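Local coordinates for de novo design, hyper stable, disulfide-rich mini protein (Synthetic construct, PDB 5JG9), which has no known natural function, being a computationally designed, disulfide-rich mini protein made to fold into a hyperstable, compact structure of one helix and a three-stranded sheet, at residues 12-17 with 39-44. Sequence-based numbering, arbitrary orientation.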
ATOM      1  N   GLN A  12      -6.612   9.656   1.285  1.00 25.97           N
ATOM      2  CA  GLN A  12      -6.886   9.156  -0.048  1.00 29.48           C
ATOM      3  C   GLN A  12      -7.998   8.145   0.035  1.00 30.87           C
ATOM      4  O   GLN A  12      -8.099   7.382   0.966  1.00 30.36           O
ATOM      5  CB  GLN A  12      -5.646   8.451  -0.561  1.00 28.69           C
ATOM      6  CG  GLN A  12      -4.392   9.335  -0.604  1.00 29.66           C
ATOM      7  CD  GLN A  12      -3.138   8.757  -1.275  1.00 29.36           C
ATOM      8  OE1 GLN A  12      -2.156   9.501  -1.557  1.00 35.50           O
ATOM      9  NE2 GLN A  12      -3.094   7.486  -1.426  1.00 27.97           N
ATOM     10  N   ASP A  13      -8.773   8.064  -1.036  1.00 36.31           N
ATOM     11  CA  ASP A  13      -9.718   6.939  -1.224  1.00 38.24           C
ATOM     12  C   ASP A  13      -9.072   5.582  -1.595  1.00 35.57           C
ATOM     13  O   ASP A  13      -7.878   5.448  -1.989  1.00 34.02           O
ATOM     14  CB  ASP A  13     -10.883   7.300  -2.171  1.00 44.34           C
ATOM     15  CG  ASP A  13     -10.514   7.367  -3.653  1.00 48.21           C
ATOM     16  OD1 ASP A  13     -11.367   7.884  -4.403  1.00 53.09           O
ATOM     17  OD2 ASP A  13      -9.439   6.913  -4.074  1.00 50.83           O
ATOM     18  N   GLU A  14      -9.877   4.550  -1.397  1.00 36.44           N
ATOM     19  CA  GLU A  14      -9.425   3.187  -1.564  1.00 37.54           C
ATOM     20  C   GLU A  14      -8.849   2.984  -2.993  1.00 39.40           C
ATOM     21  O   GLU A  14      -7.834   2.358  -3.190  1.00 39.04           O
ATOM     22  CB  GLU A  14     -10.608   2.261  -1.363  1.00 40.58           C
ATOM     23  CG  GLU A  14     -10.263   0.792  -1.563  1.00 41.76           C
ATOM     24  CD  GLU A  14     -11.468  -0.110  -1.439  1.00 43.77           C
ATOM     25  OE1 GLU A  14     -12.594   0.389  -1.252  1.00 48.18           O
ATOM     26  OE2 GLU A  14     -11.272  -1.316  -1.518  1.00 45.35           O
ATOM     27  N   GLU A  15      -9.529   3.549  -3.985  1.00 42.13           N
ATOM     28  CA  GLU A  15      -9.185   3.329  -5.403  1.00 45.66           C
ATOM     29  C   GLU A  15      -7.740   3.813  -5.666  1.00 41.47           C
ATOM     30  O   GLU A  15      -6.907   3.058  -6.146  1.00 40.07           O
ATOM     31  CB  GLU A  15     -10.265   4.004  -6.293  1.00 50.69           C
ATOM     32  CG  GLU A  15     -10.282   3.512  -7.731  1.00 55.88           C
ATOM     33  CD  GLU A  15      -9.158   4.079  -8.599  1.00 57.42           C
ATOM     34  OE1 GLU A  15      -8.700   3.315  -9.541  1.00 59.83           O
ATOM     35  OE2 GLU A  15      -8.761   5.292  -8.355  1.00 54.80           O
ATOM     36  N   ARG A  16      -7.424   5.012  -5.165  1.00 42.27           N
ATOM     37  CA  ARG A  16      -6.098   5.633  -5.324  1.00 40.56           C
ATOM     38  C   ARG A  16      -5.023   4.901  -4.576  1.00 35.59           C
ATOM     39  O   ARG A  16      -3.919   4.681  -5.068  1.00 33.04           O
ATOM     40  CB  ARG A  16      -6.135   7.053  -4.796  1.00 42.42           C
ATOM     41  CG  ARG A  16      -4.863   7.789  -5.057  1.00 43.17           C
ATOM     42  CD  ARG A  16      -5.013   9.272  -4.762  1.00 47.67           C
ATOM     43  NE  ARG A  16      -3.712   9.921  -4.870  1.00 51.04           N
ATOM     44  CZ  ARG A  16      -3.337  11.081  -4.278  1.00 51.82           C
ATOM     45  NH1 ARG A  16      -4.185  11.770  -3.523  1.00 54.02           N
ATOM     46  NH2 ARG A  16      -2.082  11.545  -4.428  1.00 49.41           N
ATOM     47  N   VAL A  17      -5.340   4.496  -3.350  1.00 33.66           N
ATOM     48  CA  VAL A  17      -4.376   3.814  -2.548  1.00 28.88           C
ATOM     49  C   VAL A  17      -3.952   2.500  -3.287  1.00 28.91           C
ATOM     50  O   VAL A  17      -2.749   2.133  -3.294  1.00 26.89           O
ATOM     51  CB  VAL A  17      -4.891   3.527  -1.114  1.00 27.59           C
ATOM     52  CG1 VAL A  17      -3.921   2.688  -0.329  1.00 24.81           C
ATOM     53  CG2 VAL A  17      -5.092   4.825  -0.341  1.00 28.28           C
ATOM     54  N   ASN A  39     -11.016   2.883   8.990  1.00 26.27           N
ATOM     55  CA  ASN A  39     -11.506   3.032   7.588  1.00 27.58           C
ATOM     56  C   ASN A  39     -10.472   3.537   6.589  1.00 25.12           C
ATOM     57  O   ASN A  39     -10.870   3.876   5.455  1.00 24.90           O
ATOM     58  CB  ASN A  39     -12.715   3.993   7.573  1.00 30.63           C
ATOM     59  CG  ASN A  39     -13.542   3.893   6.317  1.00 34.18           C
ATOM     60  OD1 ASN A  39     -13.683   2.802   5.687  1.00 37.80           O
ATOM     61  ND2 ASN A  39     -14.074   5.058   5.876  1.00 35.44           N
ATOM     62  N   CYS A  40      -9.212   3.638   6.998  1.00 23.67           N
ATOM     63  CA  CYS A  40      -8.105   4.097   6.163  1.00 23.91           C
ATOM     64  C   CYS A  40      -7.447   2.927   5.520  1.00 26.32           C
ATOM     65  O   CYS A  40      -7.224   1.893   6.189  1.00 26.06           O
ATOM     66  CB  CYS A  40      -7.068   4.783   7.038  1.00 23.79           C
ATOM     67  SG  CYS A  40      -7.683   6.238   7.885  1.00 23.33           S
ATOM     68  N   TYR A  41      -7.129   3.052   4.241  1.00 25.47           N
ATOM     69  CA  TYR A  41      -6.433   2.044   3.503  1.00 25.96           C
ATOM     70  C   TYR A  41      -4.937   2.269   3.652  1.00 23.79           C
ATOM     71  O   TYR A  41      -4.476   3.398   3.857  1.00 20.31           O
ATOM     72  CB  TYR A  41      -6.871   2.035   2.027  1.00 26.60           C
ATOM     73  CG  TYR A  41      -8.253   1.488   1.942  1.00 27.17           C
ATOM     74  CD1 TYR A  41      -9.337   2.312   2.103  1.00 28.25           C
ATOM     75  CD2 TYR A  41      -8.474   0.112   1.729  1.00 28.84           C
ATOM     76  CE1 TYR A  41     -10.620   1.806   2.162  1.00 30.57           C
ATOM     77  CE2 TYR A  41      -9.750  -0.410   1.701  1.00 31.16           C
ATOM     78  CZ  TYR A  41     -10.813   0.427   1.930  1.00 32.43           C
ATOM     79  OH  TYR A  41     -12.077  -0.066   1.942  1.00 34.92           O
ATOM     80  N   VAL A  42      -4.238   1.127   3.633  1.00 21.69           N
ATOM     81  CA  VAL A  42      -2.835   1.000   3.998  1.00 21.74           C
ATOM     82  C   VAL A  42      -2.174   0.204   2.853  1.00 20.90           C
ATOM     83  O   VAL A  42      -2.595  -0.859   2.513  1.00 21.09           O
ATOM     84  CB  VAL A  42      -2.633   0.283   5.391  1.00 21.89           C
ATOM     85  CG1 VAL A  42      -1.140   0.119   5.707  1.00 21.75           C
ATOM     86  CG2 VAL A  42      -3.302   1.061   6.501  1.00 23.64           C
ATOM     87  N   CYS A  43      -1.149   0.776   2.253  1.00 21.15           N
ATOM     88  CA  CYS A  43      -0.236   0.081   1.344  1.00 22.30           C
ATOM     89  C   CYS A  43       0.889  -0.620   2.129  1.00 22.99           C
ATOM     90  O   CYS A  43       1.696   0.049   2.821  1.00 23.23           O
ATOM     91  CB  CYS A  43       0.373   1.038   0.338  1.00 22.16           C
ATOM     92  SG  CYS A  43       1.490   0.177  -0.765  1.00 23.38           S
ATOM     93  N   GLU A  44       0.954  -1.925   2.046  1.00 22.83           N
ATOM     94  CA  GLU A  44       2.084  -2.687   2.629  1.00 23.98           C
ATOM     95  C   GLU A  44       2.997  -3.179   1.553  1.00 23.85           C
ATOM     96  O   GLU A  44       2.548  -3.887   0.618  1.00 24.61           O
ATOM     97  CB  GLU A  44       1.518  -3.874   3.403  1.00 27.11           C
ATOM     98  CG  GLU A  44       2.641  -4.860   3.823  1.00 31.24           C
ATOM     99  CD  GLU A  44       2.047  -6.161   4.383  1.00 33.86           C
ATOM    100  OE1 GLU A  44       2.196  -7.214   3.683  1.00 35.09           O
ATOM    101  OE2 GLU A  44       1.380  -6.084   5.426  1.00 33.09           O
TER
HETATM  102  O   HOH W   1      -7.921   5.620   2.925  1.00 19.81           O
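Glu14 lays its extended side chain over one face of the Tyr41 ring, a CH-pi contact in which CG sits 3.6 Å from the ring centroid and 14° off the normal. The first torsion, with CG anti to the backbone N (chi1 178°), puts CG over the ring centre. Glu14 CB is 3.6 Å from Tyr41 CE1, and the carboxylate lies over the CZ-OH end, CD 3.5 Å from Tyr41 CZ, its plane 8° from that of the ring. Both ends have polar partners nearby, since Glu14 OE2 forms a salt bridge with Arg18 and Tyr41 OH a hydrogen bond with Lys36. One helical turn from Glu14, Val17 CG1 reaches Tyr41 CB at 3.8 Å. At the ring edge, in its plane, a water donates to Gln12 O at 2.6 Å and accepts from Tyr41 N at 3.0 Å, bridging the two backbones. Asp13, the N-cap of helix 14-28, accepts from Arg16 N through OD2 at 3.0 Å, nearly straight. An alanine at Tyr41 would probably leave the Glu14 methylenes without their aromatic face and Lys36 without its hydroxyl partner. The contact joins the helix's first turn to the central strand 40-46, whose Cys43 is disulfide-bonded to Cys21 of that helix. With the charge of Glu14 directed to Arg18 and its methylenes lying on the ring, the side-chain contact is probably mostly apolar, the water linking the backbones.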